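Local coordinates for protein putative acid phosphatase WZB (Escherichia coli, PDB 2WMY) that probably catalyses the hydrolysis of phosphotyrosine in proteins, as a phosphatase of the low molecular weight family, at residues I24-L33 / Y134-A145; L85-L93 / D115-Y123. The protein carries 1 engineered substitution. All coordinates share one frame; numbering follows the deposited sequence.

Contact 1 (I24-L33 / Y134-A145)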
# COMPACT_ATOMS: atom_id res chain seq x y z
N ILE A 24 -2.41 1.00 -5.36
CA ILE A 24 -1.32 1.16 -6.31
C ILE A 24 -0.09 0.35 -5.87
O ILE A 24 0.52 -0.35 -6.67
CB ILE A 24 -0.97 2.65 -6.49
CG1 ILE A 24 -2.08 3.33 -7.30
CG2 ILE A 24 0.38 2.80 -7.17
CD1 ILE A 24 -1.92 4.84 -7.43
N GLY A 25 0.24 0.42 -4.58
CA GLY A 25 1.33 -0.37 -4.03
C GLY A 25 1.09 -1.86 -4.20
O GLY A 25 1.99 -2.60 -4.56
N GLU A 26 -0.15 -2.29 -3.95
CA GLU A 26 -0.52 -3.69 -4.10
C GLU A 26 -0.26 -4.18 -5.52
O GLU A 26 0.36 -5.23 -5.71
CB GLU A 26 -2.00 -3.88 -3.75
CG GLU A 26 -2.63 -5.15 -4.28
CD GLU A 26 -4.16 -5.13 -4.15
OE1 GLU A 26 -4.67 -5.04 -3.01
OE2 GLU A 26 -4.85 -5.18 -5.19
N ARG A 27 -0.74 -3.43 -6.50
CA ARG A 27 -0.67 -3.86 -7.90
C ARG A 27 0.76 -3.82 -8.43
O ARG A 27 1.16 -4.68 -9.23
CB ARG A 27 -1.62 -3.03 -8.78
CG ARG A 27 -3.09 -3.13 -8.40
CD ARG A 27 -3.63 -4.54 -8.56
NE ARG A 27 -4.92 -4.70 -7.89
CZ ARG A 27 -6.10 -4.76 -8.52
NH1 ARG A 27 -6.15 -4.69 -9.84
NH2 ARG A 27 -7.22 -4.89 -7.83
N LEU A 28 1.53 -2.83 -7.99
CA LEU A 28 2.94 -2.77 -8.35
C LEU A 28 3.67 -4.01 -7.84
O LEU A 28 4.41 -4.67 -8.59
CB LEU A 28 3.58 -1.48 -7.81
CG LEU A 28 3.18 -0.17 -8.50
CD1 LEU A 28 3.64 1.05 -7.69
CD2 LEU A 28 3.72 -0.10 -9.93
N LEU A 29 3.46 -4.35 -6.57
CA LEU A 29 4.14 -5.50 -5.98
C LEU A 29 3.73 -6.82 -6.63
O LEU A 29 4.57 -7.70 -6.80
CB LEU A 29 3.94 -5.55 -4.46
CG LEU A 29 4.73 -4.53 -3.63
CD1 LEU A 29 4.29 -4.56 -2.17
CD2 LEU A 29 6.21 -4.79 -3.76
N ARG A 30 2.45 -6.96 -6.99
CA ARG A 30 1.98 -8.19 -7.62
C ARG A 30 2.70 -8.39 -8.95
O ARG A 30 3.11 -9.50 -9.29
CB ARG A 30 0.47 -8.15 -7.88
CG ARG A 30 -0.39 -8.31 -6.65
CD ARG A 30 -1.86 -8.30 -7.04
NE ARG A 30 -2.74 -8.43 -5.88
CZ ARG A 30 -4.07 -8.40 -5.94
NH1 ARG A 30 -4.67 -8.26 -7.11
NH2 ARG A 30 -4.79 -8.53 -4.84
N ARG A 31 2.82 -7.30 -9.69
CA ARG A 31 3.56 -7.23 -10.94
C ARG A 31 4.97 -7.82 -10.79
O ARG A 31 5.45 -8.54 -11.66
CB ARG A 31 3.69 -5.76 -11.31
CG ARG A 31 3.58 -5.40 -12.76
CD ARG A 31 3.94 -3.92 -12.89
NE ARG A 31 3.31 -3.26 -14.02
CZ ARG A 31 3.55 -1.99 -14.36
NH1 ARG A 31 4.40 -1.26 -13.65
NH2 ARG A 31 2.93 -1.46 -15.41
N LEU A 32 5.63 -7.48 -9.68
CA LEU A 32 7.03 -7.83 -9.46
C LEU A 32 7.20 -9.19 -8.79
O LEU A 32 8.20 -9.88 -9.02
CB LEU A 32 7.72 -6.75 -8.62
CG LEU A 32 7.87 -5.38 -9.28
CD1 LEU A 32 8.12 -4.31 -8.24
CD2 LEU A 32 9.00 -5.41 -10.32
N LEU A 33 6.25 -9.56 -7.95
CA LEU A 33 6.32 -10.81 -7.21
C LEU A 33 5.02 -11.59 -7.40
O LEU A 33 4.19 -11.67 -6.49
CB LEU A 33 6.58 -10.53 -5.73
CG LEU A 33 7.65 -9.47 -5.44
CD1 LEU A 33 7.49 -8.90 -4.04
CD2 LEU A 33 9.06 -10.04 -5.63
N TYR A 134 2.91 8.24 -7.28
CA TYR A 134 3.10 7.04 -8.09
C TYR A 134 4.57 6.66 -8.23
O TYR A 134 4.95 5.50 -8.05
CB TYR A 134 2.50 7.21 -9.49
CG TYR A 134 2.58 5.92 -10.29
CD1 TYR A 134 1.57 4.97 -10.21
CD2 TYR A 134 3.70 5.62 -11.06
CE1 TYR A 134 1.64 3.78 -10.93
CE2 TYR A 134 3.78 4.44 -11.77
CZ TYR A 134 2.74 3.52 -11.70
OH TYR A 134 2.81 2.33 -12.40
N GLN A 135 5.40 7.65 -8.56
CA GLN A 135 6.83 7.39 -8.73
C GLN A 135 7.45 6.86 -7.44
O GLN A 135 8.24 5.92 -7.47
CB GLN A 135 7.57 8.63 -9.22
CG GLN A 135 9.08 8.39 -9.33
CD GLN A 135 9.85 9.64 -9.72
OE1 GLN A 135 9.51 10.31 -10.69
NE2 GLN A 135 10.90 9.94 -8.97
N LEU A 136 7.09 7.47 -6.32
CA LEU A 136 7.60 7.01 -5.03
C LEU A 136 7.19 5.57 -4.73
O LEU A 136 8.00 4.78 -4.27
CB LEU A 136 7.12 7.94 -3.92
CG LEU A 136 7.76 9.32 -3.81
CD1 LEU A 136 7.01 10.15 -2.78
CD2 LEU A 136 9.26 9.23 -3.47
N LEU A 137 5.92 5.25 -4.99
CA LEU A 137 5.43 3.89 -4.77
C LEU A 137 6.16 2.90 -5.68
O LEU A 137 6.45 1.77 -5.29
CB LEU A 137 3.92 3.82 -5.01
CG LEU A 137 3.06 4.31 -3.84
CD1 LEU A 137 1.59 4.24 -4.19
CD2 LEU A 137 3.33 3.49 -2.59
N GLU A 138 6.46 3.35 -6.89
CA GLU A 138 7.09 2.48 -7.87
C GLU A 138 8.52 2.19 -7.48
O GLU A 138 8.96 1.04 -7.52
CB GLU A 138 7.02 3.11 -9.27
CG GLU A 138 7.71 2.29 -10.34
CD GLU A 138 7.33 2.72 -11.75
OE1 GLU A 138 7.33 3.94 -12.03
OE2 GLU A 138 7.04 1.83 -12.57
N GLN A 139 9.25 3.24 -7.09
CA GLN A 139 10.64 3.10 -6.66
C GLN A 139 10.72 2.27 -5.37
O GLN A 139 11.58 1.41 -5.24
CB GLN A 139 11.27 4.48 -6.46
CG GLN A 139 12.72 4.45 -6.02
CD GLN A 139 13.34 5.84 -5.91
OE1 GLN A 139 12.81 6.72 -5.24
NE2 GLN A 139 14.47 6.03 -6.58
N ALA A 140 9.82 2.53 -4.44
CA ALA A 140 9.78 1.77 -3.19
C ALA A 140 9.48 0.29 -3.44
O ALA A 140 10.07 -0.60 -2.80
CB ALA A 140 8.74 2.36 -2.25
N SER A 141 8.58 0.03 -4.39
CA SER A 141 8.19 -1.34 -4.77
C SER A 141 9.33 -2.14 -5.39
O SER A 141 9.52 -3.31 -5.07
CB SER A 141 7.02 -1.32 -5.75
OG SER A 141 5.86 -0.81 -5.13
N LYS A 142 10.07 -1.51 -6.30
CA LYS A 142 11.21 -2.18 -6.92
C LYS A 142 12.21 -2.61 -5.86
O LYS A 142 12.73 -3.72 -5.89
CB LYS A 142 11.89 -1.28 -7.97
CG LYS A 142 11.06 -1.06 -9.23
CD LYS A 142 11.68 0.01 -10.13
CE LYS A 142 10.76 0.35 -11.30
NZ LYS A 142 11.19 1.58 -12.04
N ARG A 143 12.46 -1.73 -4.90
CA ARG A 143 13.43 -2.04 -3.85
C ARG A 143 12.94 -3.10 -2.87
O ARG A 143 13.72 -3.94 -2.44
CB ARG A 143 13.88 -0.76 -3.14
CG ARG A 143 14.48 0.25 -4.10
CD ARG A 143 15.00 1.49 -3.39
NE ARG A 143 15.68 2.38 -4.33
CZ ARG A 143 16.36 3.46 -3.98
NH1 ARG A 143 16.47 3.81 -2.71
NH2 ARG A 143 16.94 4.20 -4.92
N TRP A 144 11.65 -3.07 -2.53
CA TRP A 144 11.10 -4.14 -1.69
C TRP A 144 11.18 -5.48 -2.41
O TRP A 144 11.41 -6.51 -1.79
CB TRP A 144 9.66 -3.84 -1.25
CG TRP A 144 9.58 -3.26 0.15
CD1 TRP A 144 9.10 -2.04 0.50
CD2 TRP A 144 10.00 -3.90 1.36
NE1 TRP A 144 9.20 -1.87 1.86
CE2 TRP A 144 9.75 -3.00 2.42
CE3 TRP A 144 10.58 -5.14 1.66
CZ2 TRP A 144 10.05 -3.29 3.75
CZ3 TRP A 144 10.88 -5.43 2.99
CH2 TRP A 144 10.61 -4.51 4.01
N ALA A 145 11.02 -5.46 -3.73
CA ALA A 145 11.07 -6.69 -4.51
C ALA A 145 12.50 -7.23 -4.57
O ALA A 145 12.71 -8.44 -4.54
CB ALA A 145 10.53 -6.47 -5.91
O HOH W 1 4.93 1.47 -14.02
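Leu28 holds CG opposite its own carbonyl carbon (chi1 -72°), which points the forked end of the side chain at helix 134-145, and Tyr134 swings its ring anti to the backbone N (chi1 -175°), bringing the phenol back to meet it. CD1 of Leu28 presses on the partner's backbone, 3.7 Å from Leu137 C, while CD2 lies 3.6 Å from Tyr134 OH. A branched chain suits this place because it fills the hollow bounded by Tyr134, Leu137, Glu138 and Ser141, a knobs-into-holes fit. Ser141 answers as a smaller knob among Gly25, Leu28, Leu29 and Leu32. Within its own helix its OG donates to Leu137 O at 2.7 Å, and Ser141 N reaches the same carbonyl oxygen from the opposite face of its plane.

In the family's fold, helix 21-32 is the crossover of a beta-alpha-beta unit joining the parallel strands 10-15 and 37-42, and helix 127-147 is the last helix of the chain. The short segments cross at -39° with axes 9.4 Å apart. Having no side chain, Gly25 lets the backbones come close, its CA 6.0 Å from Leu137 CA, and Ile24 turns CG2 to within 3.5 Å of Leu137 CD1.

Along one margin the packing turns polar. Arg31 and Glu138 are too far apart for a salt bridge, but one water links them, accepting from Arg31 NH1 and donating to Glu138 OE2 at 2.6 Å. Tyr134 OH also bonds to this water, which lies in the plane of both the guanidinium and the phenol ring, themselves at right angles. Toward the C-terminal ends of both segments, the methyl of Ala145 is small enough to fit against both Leu32 and Leu33, its CB 3.9 Å from Leu32 CB.

Contact 2 (L85-L93 / D115-Y123)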
# COMPACT_ATOMS: atom_id res chain seq x y z
N LEU A 85 3.38 -6.54 6.83
CA LEU A 85 2.55 -5.37 6.60
C LEU A 85 3.45 -4.22 6.15
O LEU A 85 4.49 -3.96 6.75
CB LEU A 85 1.81 -4.96 7.88
CG LEU A 85 0.57 -5.72 8.35
CD1 LEU A 85 0.80 -7.21 8.40
CD2 LEU A 85 0.12 -5.20 9.71
N LEU A 86 3.02 -3.52 5.11
CA LEU A 86 3.74 -2.35 4.63
C LEU A 86 2.82 -1.14 4.68
O LEU A 86 1.81 -1.10 3.99
CB LEU A 86 4.27 -2.59 3.21
CG LEU A 86 5.37 -3.66 3.12
CD1 LEU A 86 5.84 -3.84 1.70
CD2 LEU A 86 6.54 -3.30 4.04
N VAL A 87 3.17 -0.17 5.52
CA VAL A 87 2.31 1.00 5.71
C VAL A 87 2.94 2.25 5.11
O VAL A 87 4.16 2.34 4.98
CB VAL A 87 1.95 1.25 7.18
CG1 VAL A 87 1.40 -0.01 7.83
CG2 VAL A 87 3.16 1.77 7.95
N MET A 88 2.10 3.22 4.75
CA MET A 88 2.54 4.36 3.98
C MET A 88 3.20 5.42 4.86
O MET A 88 4.21 6.00 4.48
CB MET A 88 1.36 4.96 3.20
CG MET A 88 0.74 3.99 2.19
SD MET A 88 1.95 3.53 0.93
CE MET A 88 1.20 2.04 0.25
N GLU A 89 2.65 5.63 6.04
CA GLU A 89 3.07 6.74 6.88
C GLU A 89 3.56 6.34 8.26
O GLU A 89 3.12 5.34 8.83
CB GLU A 89 1.92 7.74 7.03
CG GLU A 89 1.38 8.27 5.72
CD GLU A 89 0.29 9.29 5.92
OE1 GLU A 89 0.41 10.08 6.88
OE2 GLU A 89 -0.69 9.32 5.13
N TYR A 90 4.47 7.14 8.81
CA TYR A 90 4.90 6.98 10.18
C TYR A 90 3.69 6.91 11.10
O TYR A 90 3.59 6.02 11.94
CB TYR A 90 5.83 8.12 10.60
CG TYR A 90 7.23 8.00 10.04
CD1 TYR A 90 8.12 7.06 10.54
CD2 TYR A 90 7.66 8.83 9.01
CE1 TYR A 90 9.40 6.94 10.03
CE2 TYR A 90 8.94 8.72 8.49
CZ TYR A 90 9.81 7.78 9.00
OH TYR A 90 11.07 7.68 8.49
N SER A 91 2.75 7.83 10.92
CA SER A 91 1.54 7.84 11.74
C SER A 91 0.79 6.51 11.70
O SER A 91 0.13 6.13 12.66
CB SER A 91 0.62 8.99 11.33
OG SER A 91 0.29 8.89 9.95
N HIS A 92 0.91 5.79 10.59
CA HIS A 92 0.29 4.48 10.44
C HIS A 92 0.91 3.44 11.37
O HIS A 92 0.22 2.52 11.82
CB HIS A 92 0.39 3.98 9.00
CG HIS A 92 -0.53 4.68 8.06
ND1 HIS A 92 -0.20 4.92 6.74
CD2 HIS A 92 -1.78 5.18 8.23
CE1 HIS A 92 -1.20 5.54 6.14
NE2 HIS A 92 -2.17 5.71 7.02
N LEU A 93 2.20 3.57 11.66
CA LEU A 93 2.89 2.64 12.55
C LEU A 93 2.24 2.63 13.93
O LEU A 93 2.06 1.58 14.53
CB LEU A 93 4.38 2.99 12.67
CG LEU A 93 5.17 2.86 11.37
CD1 LEU A 93 6.60 3.31 11.58
CD2 LEU A 93 5.11 1.42 10.85
N ASP A 115 15.34 6.99 0.52
CA ASP A 115 16.04 7.97 1.36
C ASP A 115 15.06 8.66 2.31
O ASP A 115 15.27 8.68 3.52
CB ASP A 115 16.77 9.00 0.50
CG ASP A 115 18.05 8.44 -0.12
OD1 ASP A 115 18.60 7.46 0.42
OD2 ASP A 115 18.50 8.99 -1.15
N SER A 116 14.00 9.22 1.75
CA SER A 116 12.85 9.63 2.55
C SER A 116 11.83 8.50 2.49
O SER A 116 11.50 8.01 1.42
CB SER A 116 12.26 10.93 2.03
OG SER A 116 11.20 11.37 2.86
N LYS A 117 11.33 8.08 3.65
CA LYS A 117 10.60 6.82 3.74
C LYS A 117 9.08 6.95 3.66
O LYS A 117 8.39 5.98 3.38
CB LYS A 117 10.98 6.06 5.01
CG LYS A 117 12.48 5.89 5.19
CD LYS A 117 12.80 4.83 6.23
CE LYS A 117 14.28 4.85 6.57
NZ LYS A 117 15.12 5.23 5.38
N GLU A 118 8.55 8.13 3.93
CA GLU A 118 7.11 8.27 4.00
C GLU A 118 6.49 8.52 2.62
O GLU A 118 6.98 9.34 1.84
CB GLU A 118 6.73 9.38 4.98
CG GLU A 118 5.24 9.58 5.15
CD GLU A 118 4.89 10.13 6.51
OE1 GLU A 118 4.31 11.24 6.56
OE2 GLU A 118 5.18 9.46 7.52
N ILE A 119 5.41 7.79 2.32
CA ILE A 119 4.64 8.06 1.11
C ILE A 119 3.50 9.02 1.47
O ILE A 119 2.55 8.63 2.14
CB ILE A 119 4.04 6.77 0.53
CG1 ILE A 119 5.08 5.64 0.53
CG2 ILE A 119 3.47 7.01 -0.86
CD1 ILE A 119 6.19 5.81 -0.50
N PRO A 120 3.59 10.28 1.01
CA PRO A 120 2.61 11.30 1.39
C PRO A 120 1.22 10.96 0.86
O PRO A 120 1.11 10.16 -0.06
CB PRO A 120 3.13 12.58 0.71
CG PRO A 120 4.54 12.27 0.32
CD PRO A 120 4.58 10.80 0.06
N ASP A 121 0.20 11.57 1.45
CA ASP A 121 -1.20 11.34 1.09
C ASP A 121 -1.59 12.23 -0.09
O ASP A 121 -1.53 13.45 0.03
CB ASP A 121 -2.07 11.67 2.30
CG ASP A 121 -3.55 11.38 2.07
OD1 ASP A 121 -3.94 11.06 0.93
OD2 ASP A 121 -4.32 11.49 3.05
N PRO A 122 -1.97 11.63 -1.23
CA PRO A 122 -2.33 12.36 -2.45
C PRO A 122 -3.82 12.65 -2.54
O PRO A 122 -4.23 13.39 -3.43
CB PRO A 122 -1.97 11.37 -3.57
CG PRO A 122 -1.94 10.01 -2.92
CD PRO A 122 -2.10 10.18 -1.43
N TYR A 123 -4.62 12.06 -1.65
CA TYR A 123 -6.07 12.13 -1.77
C TYR A 123 -6.52 13.58 -1.90
O TYR A 123 -6.11 14.43 -1.10
CB TYR A 123 -6.75 11.46 -0.57
CG TYR A 123 -8.25 11.28 -0.70
CD1 TYR A 123 -8.82 10.81 -1.88
CD2 TYR A 123 -9.10 11.56 0.37
CE1 TYR A 123 -10.21 10.63 -2.00
CE2 TYR A 123 -10.48 11.39 0.27
CZ TYR A 123 -11.02 10.93 -0.92
OH TYR A 123 -12.38 10.77 -1.01
O HOH W 2 6.56 4.42 3.50
O HOH W 3 -3.35 9.78 5.56
O HOH W 4 2.55 10.03 9.16
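Met88 and Ile119 are joined first through their backbones: Ile119 N donates to Met88 O at 3.1 Å, from a direction tilted out of the carbonyl plane. A second amide, Tyr90 N, is bound by a side chain. Glu118, turned away from its own amide nitrogen (chi1 -178°) and extended, places OE2 2.7 Å from Tyr90 N, which meets it from above the carboxylate plane. The same oxygen lies at the edge of the Tyr90 ring.

Three carboxylates, those of Glu89, Glu118 and Asp121, come close together, with Glu89 OE1 4.1 Å from Glu118 OE1. A water held by Ser91 N donates to both Glu89 OE1 and Glu118 OE2, which together with Arg21 would offset the repulsion. Glu89 OE2, in a salt bridge, and Ile119 O both bind NH1 of Arg21, consistent with the two segments positioning this predicted active-site arginine; Asp121 OD2 makes only a long, weak ion pair with it. Another water donates to Glu89 OE2 and Asp121 OD2. Asp121, the predicted proton donor, accepts from Tyr123 N through OD1 in an Asx turn.

Among apolar contacts, the aliphatic part of Lys117 lies by Tyr90 OH, and the flexible thioether of Met88 rests SD 3.8 Å from Ile119 CG1; Met88 and Ile119 are both buried, as suits apolar chains here. Met88 also packs on Val13 and Cys15 of strand 10-15 and on Leu137 of helix 127-147, while Ile119 leans on Val133 of that helix.

Contact 2 joins the C-terminal end of strand 84-87 to the loop bearing Asp121, and contact 1 packs helix 21-32 against helix 127-147; their centres are 14 Å apart. Leu137 bridges them, sending CD2 to 3.8 Å from Met88 SD and 3.9 Å from Ile119 CG2. Contact 2 contains the predicted proton donor, and a bound sulfate about 4 Å from the Asp121 side chain is consistent with a phosphate pocket here. Contact 1 only adjoins the site: the side chain of Leu137 is about 8 Å from that of Cys15, the predicted nucleophile. Cys15 and Arg21 begin and end the CX5R phosphate-binding loop; the side chains of Leu137 and Glu89 are about 4 Å and 3 Å from that of Arg21.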